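Local coordinates for protein light Chain (PDB 6BVD) that probably cleaves a SNARE protein in nerve terminals, acting as the zinc-dependent protease domain of botulinum neurotoxin type HA, at residues A[171-174]-A[180-183]; A[184-189]-A[241-246]; A[162-167]-A[199-204]; A[49-54]-A[59-64]; A[325-328]-A[334-337]. All coordinates share one frame; numbering follows the deposited sequence.

Contact 1: A[171-174]-A[180-183]; sequences GIIY and MEAT
The carbonyl oxygen Y174 O is gripped from 180-183 by two donors of unequal strength. A182 N gives it an almost straight bond of 2.8 Å, with 178° at the hydrogen and the donor in the carbonyl plane, while E181 CA adds a CA-H...O contact at 3.5 Å. The return bond runs from Y174 N to A182 O at 3.0 Å and is more bent, the donor lying 18° from the carbonyl plane; I173 CA also leans on A182 O, at 3.4 Å. These reciprocal bonds pair Y174 with A182 inside the loop that leaves edge strand 168-171 and leads to strand 193-196. I173 carries the side-chain packing. Its CG1 sits beside the backbone N (chi1 -66°), which puts CG2 anti to N and against E181, 3.8 Å from E181 CG, the two side chains crossing at a slant. The CG1 branch runs beside T183 in the same direction, with I173 CG1 4.0 Å from T183 CG2. The A182 methyl meets the Y174 ring at its edge and comes 4.1 Å from Y174 CB. Beyond the pair, I173 O accepts from R135 and M180 O from the hydroxyl of S175. The chemistry is thus that of a single antiparallel bridge: main-chain bonds fix the register, and beside them I173 lays its carbons against E181 CB and CG and T183 CG2, with A182 O between them.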
# COMPACT_ATOMS: atom_id res chain seq x y z
N GLY A 171 -13.72 28.24 2.79
CA GLY A 171 -12.51 29.06 2.87
C GLY A 171 -12.49 29.83 4.19
O GLY A 171 -13.40 29.67 5.01
N ILE A 172 -11.49 30.70 4.37
CA ILE A 172 -11.41 31.51 5.60
C ILE A 172 -11.62 32.99 5.33
O ILE A 172 -11.19 33.52 4.29
CB ILE A 172 -10.05 31.29 6.30
CG1 ILE A 172 -9.82 29.78 6.60
CG2 ILE A 172 -9.97 32.15 7.59
CD1 ILE A 172 -10.87 29.15 7.53
N ILE A 173 -12.31 33.67 6.25
CA ILE A 173 -12.64 35.07 6.16
C ILE A 173 -11.71 35.98 7.00
O ILE A 173 -11.40 35.65 8.13
CB ILE A 173 -14.10 35.28 6.61
CG1 ILE A 173 -15.05 34.61 5.62
CG2 ILE A 173 -14.42 36.78 6.81
CD1 ILE A 173 -16.42 34.33 6.20
N TYR A 174 -11.27 37.09 6.41
CA TYR A 174 -10.48 38.12 7.12
C TYR A 174 -11.38 39.29 7.51
O TYR A 174 -12.18 39.76 6.70
CB TYR A 174 -9.31 38.60 6.24
CG TYR A 174 -8.47 39.73 6.79
CD1 TYR A 174 -7.84 39.62 8.03
CD2 TYR A 174 -8.25 40.89 6.05
CE1 TYR A 174 -7.06 40.66 8.54
CE2 TYR A 174 -7.46 41.94 6.54
CZ TYR A 174 -6.87 41.81 7.79
OH TYR A 174 -6.08 42.84 8.31
N MET A 180 -16.06 44.24 8.77
CA MET A 180 -15.80 44.00 7.37
C MET A 180 -15.39 42.55 7.08
O MET A 180 -14.75 41.91 7.92
CB MET A 180 -14.71 44.96 6.94
CG MET A 180 -14.62 45.29 5.48
SD MET A 180 -13.34 46.56 5.38
CE MET A 180 -13.86 47.43 6.82
N GLU A 181 -15.71 42.04 5.90
CA GLU A 181 -15.36 40.65 5.58
C GLU A 181 -14.72 40.50 4.21
O GLU A 181 -15.30 40.87 3.19
CB GLU A 181 -16.59 39.74 5.70
CG GLU A 181 -17.03 39.53 7.12
CD GLU A 181 -18.10 38.46 7.28
OE1 GLU A 181 -18.32 37.69 6.33
OE2 GLU A 181 -18.72 38.41 8.36
N ALA A 182 -13.48 40.04 4.22
CA ALA A 182 -12.78 39.71 2.99
C ALA A 182 -12.83 38.20 2.81
O ALA A 182 -12.67 37.43 3.78
CB ALA A 182 -11.35 40.20 3.04
N THR A 183 -13.03 37.77 1.57
CA THR A 183 -13.00 36.34 1.24
C THR A 183 -11.96 36.08 0.15
O THR A 183 -12.30 35.90 -1.01
CB THR A 183 -14.39 35.84 0.77
OG1 THR A 183 -14.81 36.64 -0.33
CG2 THR A 183 -15.39 36.01 1.88

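Contact 2: A[184-189]-A[241-246]; sequences PYKDGF and YITEYK. With ACT (acetate ion), chain F.
Y185 and Y241 join the two backbones directly: Y241 N donates to Y185 O across 3.3 Å, in the carbonyl plane but bent to 143° at the hydrogen. A water beside this bond donates to K186 O at 2.7 Å and to Y241 O at 2.8 Å, a second link between the chains. The tyrosine rings form an offset edge-to-face pair. With Y185 CG between the backbone N and the carbonyl carbon (chi1 59°), the CD1-CE1 edge of its ring is carried to the face of Y241, where Y185 CE1 lies 3.7 Å from Y241 CD2; the planes stand 77° apart. K186 runs past the carbonyl of Y241, and the bend at its chi3 helps bring K186 NZ to within 3.1 Å of T243 OG1. That hydroxyl in turn donates a hydrogen bond to E244 OE2 at 2.9 Å, so the ammonium and the carboxylate are joined through it; K186 NZ and E244 OE2 remain 5.2 Å apart. An acetate, probably from the crystallisation liquor, places its methyl over one face of the Y241 ring and accepts from I242 N at 3.0 Å. The acetate is also hydrogen-bonded to H235 ND1 and to ND1 of the zinc ligand H232, which puts this packing at the border of the metal site. Around it, Y241 OH is hydrogen-bonded to T169 O of edge strand 168-171; M193 of strand 193-196 touches both tyrosine side chains, and I242 rests on L286 of helix 280-301.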
# COMPACT_ATOMS: atom_id res chain seq x y z
N PRO A 184 -10.67 36.09 0.53
CA PRO A 184 -9.63 36.03 -0.50
C PRO A 184 -9.67 34.76 -1.34
O PRO A 184 -9.16 34.82 -2.45
CB PRO A 184 -8.30 36.11 0.29
CG PRO A 184 -8.71 35.97 1.77
CD PRO A 184 -10.13 36.42 1.87
N TYR A 185 -10.23 33.66 -0.84
CA TYR A 185 -10.35 32.44 -1.61
C TYR A 185 -11.34 32.53 -2.80
O TYR A 185 -11.43 31.55 -3.59
CB TYR A 185 -10.74 31.28 -0.68
CG TYR A 185 -12.04 31.52 0.03
CD1 TYR A 185 -13.24 31.02 -0.49
CD2 TYR A 185 -12.10 32.27 1.21
CE1 TYR A 185 -14.43 31.21 0.14
CE2 TYR A 185 -13.28 32.45 1.84
CZ TYR A 185 -14.45 31.94 1.32
OH TYR A 185 -15.65 32.16 1.95
N LYS A 186 -12.08 33.63 -2.89
CA LYS A 186 -13.02 33.92 -4.01
C LYS A 186 -12.50 35.03 -4.92
O LYS A 186 -13.06 35.29 -5.99
CB LYS A 186 -14.40 34.33 -3.49
CG LYS A 186 -15.05 33.30 -2.59
CD LYS A 186 -16.40 33.77 -1.99
CE LYS A 186 -17.56 33.60 -2.94
NZ LYS A 186 -18.85 33.94 -2.26
N ASP A 187 -11.38 35.64 -4.52
CA ASP A 187 -10.89 36.82 -5.21
C ASP A 187 -9.50 36.67 -5.86
O ASP A 187 -8.82 37.67 -6.03
CB ASP A 187 -10.83 38.02 -4.23
CG ASP A 187 -12.19 38.42 -3.70
OD1 ASP A 187 -13.23 38.21 -4.37
OD2 ASP A 187 -12.21 38.97 -2.58
N GLY A 188 -9.08 35.44 -6.21
CA GLY A 188 -7.77 35.21 -6.83
C GLY A 188 -6.59 34.97 -5.87
O GLY A 188 -5.63 34.36 -6.25
N PHE A 189 -6.66 35.51 -4.65
CA PHE A 189 -5.60 35.33 -3.64
C PHE A 189 -5.50 33.93 -3.04
O PHE A 189 -4.39 33.37 -2.87
CB PHE A 189 -5.81 36.36 -2.49
CG PHE A 189 -5.90 37.77 -2.96
CD1 PHE A 189 -4.75 38.47 -3.30
CD2 PHE A 189 -7.14 38.44 -3.06
CE1 PHE A 189 -4.82 39.78 -3.71
CE2 PHE A 189 -7.21 39.75 -3.47
CZ PHE A 189 -6.06 40.42 -3.80
N TYR A 241 -12.80 30.07 -6.17
CA TYR A 241 -13.92 29.44 -5.48
C TYR A 241 -15.22 30.24 -5.63
O TYR A 241 -15.23 31.46 -5.47
CB TYR A 241 -13.56 29.25 -4.01
CG TYR A 241 -14.46 28.42 -3.12
CD1 TYR A 241 -14.13 27.10 -2.83
CD2 TYR A 241 -15.60 28.97 -2.53
CE1 TYR A 241 -14.92 26.33 -1.99
CE2 TYR A 241 -16.39 28.21 -1.69
CZ TYR A 241 -16.05 26.90 -1.42
OH TYR A 241 -16.83 26.13 -0.60
N ILE A 242 -16.31 29.55 -5.97
CA ILE A 242 -17.61 30.25 -6.02
C ILE A 242 -18.72 29.56 -5.21
O ILE A 242 -18.70 28.35 -4.99
CB ILE A 242 -18.12 30.46 -7.48
CG1 ILE A 242 -18.18 29.13 -8.28
CG2 ILE A 242 -17.20 31.39 -8.21
CD1 ILE A 242 -18.90 29.29 -9.67
N THR A 243 -19.68 30.38 -4.75
CA THR A 243 -20.89 29.90 -4.12
C THR A 243 -22.17 30.25 -4.93
O THR A 243 -23.21 29.64 -4.70
CB THR A 243 -21.05 30.51 -2.71
OG1 THR A 243 -21.08 31.93 -2.85
CG2 THR A 243 -19.88 30.10 -1.78
N GLU A 244 -22.11 31.24 -5.82
CA GLU A 244 -23.33 31.68 -6.52
C GLU A 244 -23.33 31.13 -7.94
O GLU A 244 -22.89 30.01 -8.14
CB GLU A 244 -23.45 33.19 -6.50
CG GLU A 244 -23.29 33.76 -5.08
CD GLU A 244 -24.26 33.10 -4.09
OE1 GLU A 244 -25.46 33.02 -4.42
OE2 GLU A 244 -23.84 32.67 -2.99
N TYR A 245 -23.81 31.88 -8.94
CA TYR A 245 -23.90 31.30 -10.31
C TYR A 245 -24.71 29.99 -10.26
O TYR A 245 -24.32 28.97 -10.85
CB TYR A 245 -22.47 31.03 -10.88
CG TYR A 245 -21.62 32.28 -10.87
CD1 TYR A 245 -21.67 33.18 -11.90
CD2 TYR A 245 -20.79 32.57 -9.78
CE1 TYR A 245 -20.93 34.34 -11.89
CE2 TYR A 245 -20.04 33.73 -9.76
CZ TYR A 245 -20.11 34.60 -10.81
OH TYR A 245 -19.37 35.75 -10.80
N LYS A 246 -25.84 30.02 -9.56
CA LYS A 246 -26.63 28.80 -9.32
C LYS A 246 -27.56 28.50 -10.50
O LYS A 246 -28.12 29.43 -11.10
CB LYS A 246 -27.43 28.94 -8.04
CG LYS A 246 -26.59 29.07 -6.76
CD LYS A 246 -27.48 29.16 -5.53
CE LYS A 246 -26.61 29.20 -4.25
NZ LYS A 246 -27.41 29.14 -3.00
C ACT F . -15.84 25.67 -5.93
O ACT F . -15.58 26.74 -6.52
OXT ACT F . -15.22 24.62 -6.23
CH3 ACT F . -16.90 25.63 -4.87
O HOH W 1 -14.91 33.71 -7.16

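Contact 3: A[162-167]-A[199-204]; sequences PDLTTN and PEYATA
L164 and Y201 adopt nearly the same first torsion (chi1 -57° and -67°), each CG lying beside its backbone N, and their side chains run alongside each other in the same direction. The second torsion of L164 is extended, which carries CD1 over the phenol: L164 CD1 stands 4.0 Å from the centroid of the Y201 ring, 23° off its normal, a CH-pi contact displaced toward the rim on the hydroxyl side, where Y201 CZ is 3.7 Å away. At the other end of the pair L164 O touches Y201 CB at 3.4 Å; its polar partner is the hydroxyl of S198. L164 is held in a type I turn from D163 to T166, overlapped by an Asx turn in which D163 OD1 accepts from T165 N at 2.9 Å. The same oxygen accepts from T165 OG1 at 2.7 Å, both donors approaching from one face of the carboxylate, and Y74 N is a third. Farther along, a water accepts a hydrogen bond from N167 ND2 at 3.1 Å and donates one to Y201 O at 2.8 Å. The turn therefore rests on the start of strand 201-208, an inner strand of the five-stranded antiparallel sheet; Y79 meets the Y201 ring edge-to-face. Direct attraction between the segments is probably mainly dispersive, methyl against phenol, while L164 O turns to S198 and Y201 O to water.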
# COMPACT_ATOMS: atom_id res chain seq x y z
N PRO A 162 -22.57 17.57 12.40
CA PRO A 162 -23.73 16.78 12.86
C PRO A 162 -24.10 15.62 11.96
O PRO A 162 -24.32 14.53 12.48
CB PRO A 162 -24.86 17.82 12.92
CG PRO A 162 -24.13 19.08 13.34
CD PRO A 162 -22.82 19.02 12.56
N ASP A 163 -24.21 15.86 10.66
CA ASP A 163 -24.58 14.81 9.70
C ASP A 163 -23.33 14.04 9.26
O ASP A 163 -22.49 14.58 8.54
CB ASP A 163 -25.31 15.43 8.50
CG ASP A 163 -25.96 14.37 7.58
OD1 ASP A 163 -25.50 13.20 7.53
OD2 ASP A 163 -26.95 14.73 6.91
N LEU A 164 -23.21 12.79 9.70
CA LEU A 164 -22.05 11.96 9.39
C LEU A 164 -21.89 11.65 7.91
O LEU A 164 -20.83 11.16 7.52
CB LEU A 164 -22.08 10.65 10.15
CG LEU A 164 -22.16 10.75 11.66
CD1 LEU A 164 -22.16 9.37 12.24
CD2 LEU A 164 -21.00 11.56 12.20
N THR A 165 -22.91 11.93 7.08
CA THR A 165 -22.81 11.65 5.64
C THR A 165 -22.43 12.90 4.82
O THR A 165 -22.16 12.80 3.62
CB THR A 165 -24.16 11.09 5.10
OG1 THR A 165 -25.15 12.11 5.14
CG2 THR A 165 -24.66 9.93 5.95
N THR A 166 -22.36 14.06 5.46
CA THR A 166 -22.08 15.30 4.74
C THR A 166 -20.59 15.66 4.76
O THR A 166 -20.02 15.88 5.82
CB THR A 166 -22.88 16.49 5.35
OG1 THR A 166 -24.26 16.17 5.38
CG2 THR A 166 -22.67 17.77 4.55
N ASN A 167 -19.97 15.73 3.58
CA ASN A 167 -18.63 16.30 3.45
C ASN A 167 -18.75 17.71 2.93
O ASN A 167 -19.66 18.01 2.14
CB ASN A 167 -17.79 15.45 2.51
CG ASN A 167 -17.76 14.01 2.91
OD1 ASN A 167 -17.40 13.67 4.04
ND2 ASN A 167 -18.17 13.14 1.99
N PRO A 199 -14.99 9.59 6.01
CA PRO A 199 -14.72 8.48 5.07
C PRO A 199 -15.54 7.21 5.29
O PRO A 199 -15.68 6.41 4.35
CB PRO A 199 -13.23 8.18 5.31
CG PRO A 199 -13.00 8.59 6.73
CD PRO A 199 -13.86 9.83 6.93
N GLU A 200 -16.04 6.99 6.50
CA GLU A 200 -16.75 5.76 6.82
C GLU A 200 -18.26 5.76 6.53
O GLU A 200 -18.90 4.74 6.71
CB GLU A 200 -16.57 5.43 8.30
CG GLU A 200 -15.11 5.15 8.67
CD GLU A 200 -14.97 4.62 10.08
OE1 GLU A 200 -15.12 5.41 11.04
OE2 GLU A 200 -14.75 3.42 10.24
N TYR A 201 -18.82 6.89 6.11
CA TYR A 201 -20.26 6.97 5.80
C TYR A 201 -20.42 7.44 4.36
O TYR A 201 -19.87 8.46 3.96
CB TYR A 201 -20.99 7.89 6.79
CG TYR A 201 -21.02 7.30 8.20
CD1 TYR A 201 -22.07 6.49 8.62
CD2 TYR A 201 -19.95 7.50 9.07
CE1 TYR A 201 -22.08 5.92 9.89
CE2 TYR A 201 -19.95 6.94 10.34
CZ TYR A 201 -21.01 6.16 10.74
OH TYR A 201 -20.99 5.61 12.00
N ALA A 202 -21.15 6.67 3.56
CA ALA A 202 -21.14 6.85 2.12
C ALA A 202 -22.53 6.63 1.55
O ALA A 202 -23.38 6.03 2.20
CB ALA A 202 -20.18 5.89 1.49
N THR A 203 -22.75 7.11 0.33
CA THR A 203 -23.98 6.80 -0.37
C THR A 203 -23.62 5.95 -1.58
O THR A 203 -22.45 5.84 -1.94
CB THR A 203 -24.74 8.08 -0.80
OG1 THR A 203 -23.87 8.92 -1.59
CG2 THR A 203 -25.22 8.86 0.42
N ALA A 204 -24.64 5.36 -2.18
CA ALA A 204 -24.52 4.57 -3.41
C ALA A 204 -25.25 5.27 -4.55
O ALA A 204 -26.07 6.18 -4.31
CB ALA A 204 -25.10 3.17 -3.20
O HOH W 2 -18.11 10.17 2.70

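Contact 4: A[49-54]-A[59-64]; sequences PERYRL and SLFNPP
The nearest CA atoms across the two segments, those of R53 and F61, are 9.1 Å apart, so side chains span the gap. F61 ends a short 3-10 segment and points its ring at 49-54, where F61 CZ comes 3.3 Å from Y52 O at the edge of the ring. The two arginines meet this ring differently. R53, extended from CG to NE, sets NH1 over the centre of one face, and R53 CZ is 4.4 Å from the F61 ring centroid and 17° off the normal: a cation-pi contact, although the guanidinium is tilted 40° from the ring plane. R51 takes the edge, its NH2 3.5 Å from F61 CD2, so that the ring rim faces the flat of this guanidinium with planes 61° apart. All of this lies in the loop that connects strand 45-48 to helix 65-70. R51 folds back through bends at chi2 and chi3, which direct its nitrogens toward backbone carbonyls, with hydrogen bonds from NE to P160 O, from NH1 to D76 O and Y79 O, and from NH2 to G161 O. A buried charge surrounded by so many carbonyl oxygens is probably well stabilised. R51 NH2 also donates to a water in the guanidinium plane at 2.8 Å, and the same water donates a hydrogen bond to F61 O, also at 2.8 Å.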
# COMPACT_ATOMS: atom_id res chain seq x y z
N PRO A 49 -8.47 15.02 13.79
CA PRO A 49 -9.46 13.93 13.68
C PRO A 49 -10.54 14.00 14.76
O PRO A 49 -10.69 13.11 15.58
CB PRO A 49 -8.61 12.68 13.82
CG PRO A 49 -7.52 13.12 14.81
CD PRO A 49 -7.23 14.57 14.46
N GLU A 50 -11.26 15.12 14.77
CA GLU A 50 -12.33 15.38 15.70
C GLU A 50 -13.55 15.89 14.96
O GLU A 50 -13.41 16.43 13.84
CB GLU A 50 -11.91 16.42 16.77
CG GLU A 50 -10.65 16.03 17.56
CD GLU A 50 -10.30 17.00 18.65
OE1 GLU A 50 -11.24 17.58 19.25
OE2 GLU A 50 -9.08 17.17 18.94
N ARG A 51 -14.71 15.82 15.60
CA ARG A 51 -15.93 16.41 15.03
C ARG A 51 -15.80 17.91 14.86
O ARG A 51 -15.26 18.63 15.74
CB ARG A 51 -17.18 16.10 15.89
CG ARG A 51 -17.45 14.63 16.14
CD ARG A 51 -17.95 13.88 14.89
NE ARG A 51 -19.30 14.26 14.46
CZ ARG A 51 -20.42 13.71 14.93
NH1 ARG A 51 -20.35 12.77 15.88
NH2 ARG A 51 -21.63 14.09 14.46
N TYR A 52 -16.28 18.39 13.72
CA TYR A 52 -16.32 19.82 13.46
C TYR A 52 -17.48 20.45 14.23
O TYR A 52 -18.64 20.04 14.05
CB TYR A 52 -16.47 20.10 11.95
CG TYR A 52 -16.34 21.55 11.59
CD1 TYR A 52 -15.12 22.10 11.22
CD2 TYR A 52 -17.46 22.39 11.63
CE1 TYR A 52 -15.02 23.45 10.89
CE2 TYR A 52 -17.36 23.73 11.33
CZ TYR A 52 -16.15 24.26 10.97
OH TYR A 52 -16.10 25.59 10.65
N ARG A 53 -17.18 21.44 15.08
CA ARG A 53 -18.19 22.06 15.94
C ARG A 53 -18.28 23.58 15.84
O ARG A 53 -19.23 24.18 16.35
CB ARG A 53 -17.94 21.70 17.41
CG ARG A 53 -17.88 20.22 17.65
CD ARG A 53 -17.84 19.87 19.13
NE ARG A 53 -17.82 18.43 19.30
CZ ARG A 53 -18.90 17.66 19.28
NH1 ARG A 53 -20.10 18.19 19.09
NH2 ARG A 53 -18.77 16.35 19.44
N LEU A 54 -17.34 24.22 15.16
CA LEU A 54 -17.32 25.68 15.20
C LEU A 54 -18.58 26.36 14.60
O LEU A 54 -18.94 26.14 13.44
CB LEU A 54 -16.08 26.22 14.50
CG LEU A 54 -16.14 27.74 14.55
CD1 LEU A 54 -15.45 28.26 15.82
CD2 LEU A 54 -15.54 28.33 13.32
N SER A 59 -27.16 21.29 19.69
CA SER A 59 -28.35 20.45 19.71
C SER A 59 -28.49 19.74 18.37
O SER A 59 -29.14 18.73 18.28
CB SER A 59 -29.59 21.28 20.03
OG SER A 59 -30.09 21.92 18.87
N LEU A 60 -27.83 20.26 17.34
CA LEU A 60 -27.96 19.68 16.01
C LEU A 60 -27.23 18.34 15.86
O LEU A 60 -27.53 17.58 14.94
CB LEU A 60 -27.45 20.66 14.94
CG LEU A 60 -28.25 21.96 14.84
CD1 LEU A 60 -27.58 22.96 13.88
CD2 LEU A 60 -29.69 21.69 14.44
N PHE A 61 -26.31 18.03 16.78
CA PHE A 61 -25.56 16.77 16.70
C PHE A 61 -26.44 15.59 17.08
O PHE A 61 -26.10 14.45 16.77
CB PHE A 61 -24.33 16.80 17.60
CG PHE A 61 -23.20 17.61 17.02
CD1 PHE A 61 -23.16 18.99 17.19
CD2 PHE A 61 -22.20 17.00 16.30
CE1 PHE A 61 -22.15 19.75 16.65
CE2 PHE A 61 -21.18 17.74 15.76
CZ PHE A 61 -21.15 19.11 15.93
N ASN A 62 -27.55 15.87 17.75
CA ASN A 62 -28.45 14.83 18.19
C ASN A 62 -29.92 15.15 17.88
O ASN A 62 -30.73 15.29 18.80
CB ASN A 62 -28.28 14.61 19.69
CG ASN A 62 -28.88 13.32 20.15
OD1 ASN A 62 -29.00 12.36 19.37
ND2 ASN A 62 -29.31 13.28 21.40
N PRO A 63 -30.28 15.22 16.59
CA PRO A 63 -31.65 15.63 16.22
C PRO A 63 -32.73 14.66 16.68
O PRO A 63 -32.50 13.45 16.70
CB PRO A 63 -31.62 15.68 14.68
CG PRO A 63 -30.46 14.84 14.28
CD PRO A 63 -29.52 14.68 15.45
N PRO A 64 -33.93 15.19 17.01
CA PRO A 64 -35.09 14.41 17.47
C PRO A 64 -35.65 13.53 16.37
O PRO A 64 -35.29 13.70 15.21
CB PRO A 64 -36.09 15.49 17.88
CG PRO A 64 -35.72 16.67 17.06
CD PRO A 64 -34.22 16.63 16.98
O HOH W 3 -24.34 13.41 14.85

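Contact 5: A[325-328]-A[334-337]; sequences QFAK and YSVD
K328 and Y334 face each other in a beta hairpin, strands 327-328 and 334-335, as an antiparallel non-hydrogen-bonded pair, and the lysine runs alongside the tyrosine for its whole length. K328 CG is anti to the backbone N (chi1 -171°) and the chain stays extended beyond it. K328 CB starts 4.1 Å from Y334 CD1; CG lies by the CD1-CE1 side of the ring; CD is 3.8 Å from Y334 CE1; and CE reaches the phenol oxygen, 3.6 Å from Y334 OH. At the tip K328 NZ stands 3.7 Å from Y334 OH, and two waters join them: one accepts from both K328 NZ and Y334 OH, and the other donates to Y334 OH while taking only a weak bond from NZ. The neighbouring A327 and S335 form the hydrogen-bonded pair, A327 N to S335 O at 2.9 Å and S335 N to A327 O at 3.0 Å, which fixes the register. Farther from the hairpin loop F326 CE1 touches V336 CG2 at 3.8 Å, and helix 280-301 packs against both of these side chains through A298, L291 and K295. The hairpin thus connects two helices: Q325 closes helix 313-323 with a Schellman motif, and D337 is the N-cap of helix 338-348, its OD1 accepting from K340 N. Between those helix ends one water donates to both Q325 O, at 2.6 Å, and D337 O.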
# COMPACT_ATOMS: atom_id res chain seq x y z
N GLN A 325 1.38 31.97 -13.19
CA GLN A 325 1.93 31.90 -14.54
C GLN A 325 2.06 33.26 -15.19
O GLN A 325 1.73 33.46 -16.37
CB GLN A 325 1.04 31.02 -15.41
CG GLN A 325 1.11 29.57 -14.99
CD GLN A 325 2.42 28.91 -15.41
OE1 GLN A 325 2.61 28.63 -16.60
NE2 GLN A 325 3.31 28.63 -14.45
N PHE A 326 2.54 34.20 -14.39
CA PHE A 326 2.78 35.54 -14.87
C PHE A 326 3.96 35.60 -15.81
O PHE A 326 4.94 34.87 -15.65
CB PHE A 326 3.06 36.47 -13.67
CG PHE A 326 1.86 36.78 -12.81
CD1 PHE A 326 0.58 36.80 -13.33
CD2 PHE A 326 2.05 37.06 -11.44
CE1 PHE A 326 -0.52 37.10 -12.49
CE2 PHE A 326 0.98 37.38 -10.60
CZ PHE A 326 -0.32 37.39 -11.11
N ALA A 327 3.89 36.55 -16.76
CA ALA A 327 5.05 36.99 -17.52
C ALA A 327 5.92 37.95 -16.68
O ALA A 327 5.39 38.68 -15.86
CB ALA A 327 4.61 37.68 -18.78
N LYS A 328 7.24 37.91 -16.87
CA LYS A 328 8.17 38.84 -16.21
C LYS A 328 9.10 39.47 -17.24
O LYS A 328 9.83 38.74 -17.90
CB LYS A 328 8.99 38.12 -15.15
CG LYS A 328 9.82 39.02 -14.26
CD LYS A 328 10.68 38.18 -13.32
CE LYS A 328 11.38 39.02 -12.25
NZ LYS A 328 12.23 38.15 -11.38
N TYR A 334 5.97 42.28 -13.65
CA TYR A 334 5.04 41.16 -13.81
C TYR A 334 3.78 41.58 -14.58
O TYR A 334 3.28 42.69 -14.40
CB TYR A 334 4.65 40.56 -12.45
CG TYR A 334 5.83 40.03 -11.65
CD1 TYR A 334 6.45 38.83 -11.99
CD2 TYR A 334 6.31 40.72 -10.54
CE1 TYR A 334 7.54 38.33 -11.26
CE2 TYR A 334 7.42 40.23 -9.80
CZ TYR A 334 8.01 39.04 -10.17
OH TYR A 334 9.11 38.56 -9.45
N SER A 335 3.26 40.69 -15.41
CA SER A 335 1.97 40.97 -16.05
C SER A 335 1.28 39.67 -16.44
O SER A 335 1.91 38.62 -16.39
CB SER A 335 2.15 41.85 -17.27
OG SER A 335 2.85 41.16 -18.30
N VAL A 336 0.02 39.74 -16.85
CA VAL A 336 -0.64 38.53 -17.33
C VAL A 336 -0.38 38.32 -18.82
O VAL A 336 -0.55 39.23 -19.63
CB VAL A 336 -2.16 38.56 -17.04
CG1 VAL A 336 -2.90 37.43 -17.78
CG2 VAL A 336 -2.40 38.48 -15.53
N ASP A 337 0.14 37.14 -19.15
CA ASP A 337 0.23 36.65 -20.53
C ASP A 337 -1.03 35.84 -20.86
O ASP A 337 -1.32 34.86 -20.17
CB ASP A 337 1.49 35.79 -20.71
CG ASP A 337 1.56 35.11 -22.07
OD1 ASP A 337 0.75 34.21 -22.34
OD2 ASP A 337 2.46 35.46 -22.86
O HOH W 4 -0.39 34.70 -17.22
O HOH W 5 5.52 41.44 -17.82
O HOH W 6 10.28 36.22 -9.87
O HOH W 7 11.23 40.46 -9.19

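How the contacts relate
From the N terminus, contact 4 closes first, a short loop between strand 45-48 and helix 65-70. Contact 3 opens next at 162-167; contact 1 opens and closes inside it, between strands 168-171 and 193-196, before 199-204 closes contact 3. Contact 2 starts within that span but ends beyond helix 222-237, so it crosses contact 3. Contact 5 closes last, as a separate hairpin. Contacts 3 and 4 touch, P162 packing on L60 and F61; contacts 1 and 2 touch through I172 and Y185. Contact 3 ties a loop of the eight-stranded sheet to the five-stranded one, and contact 2 ties the 168-171 to 193-196 loop to the chain after helix 222-237, which carries zinc ligands H228 and H232.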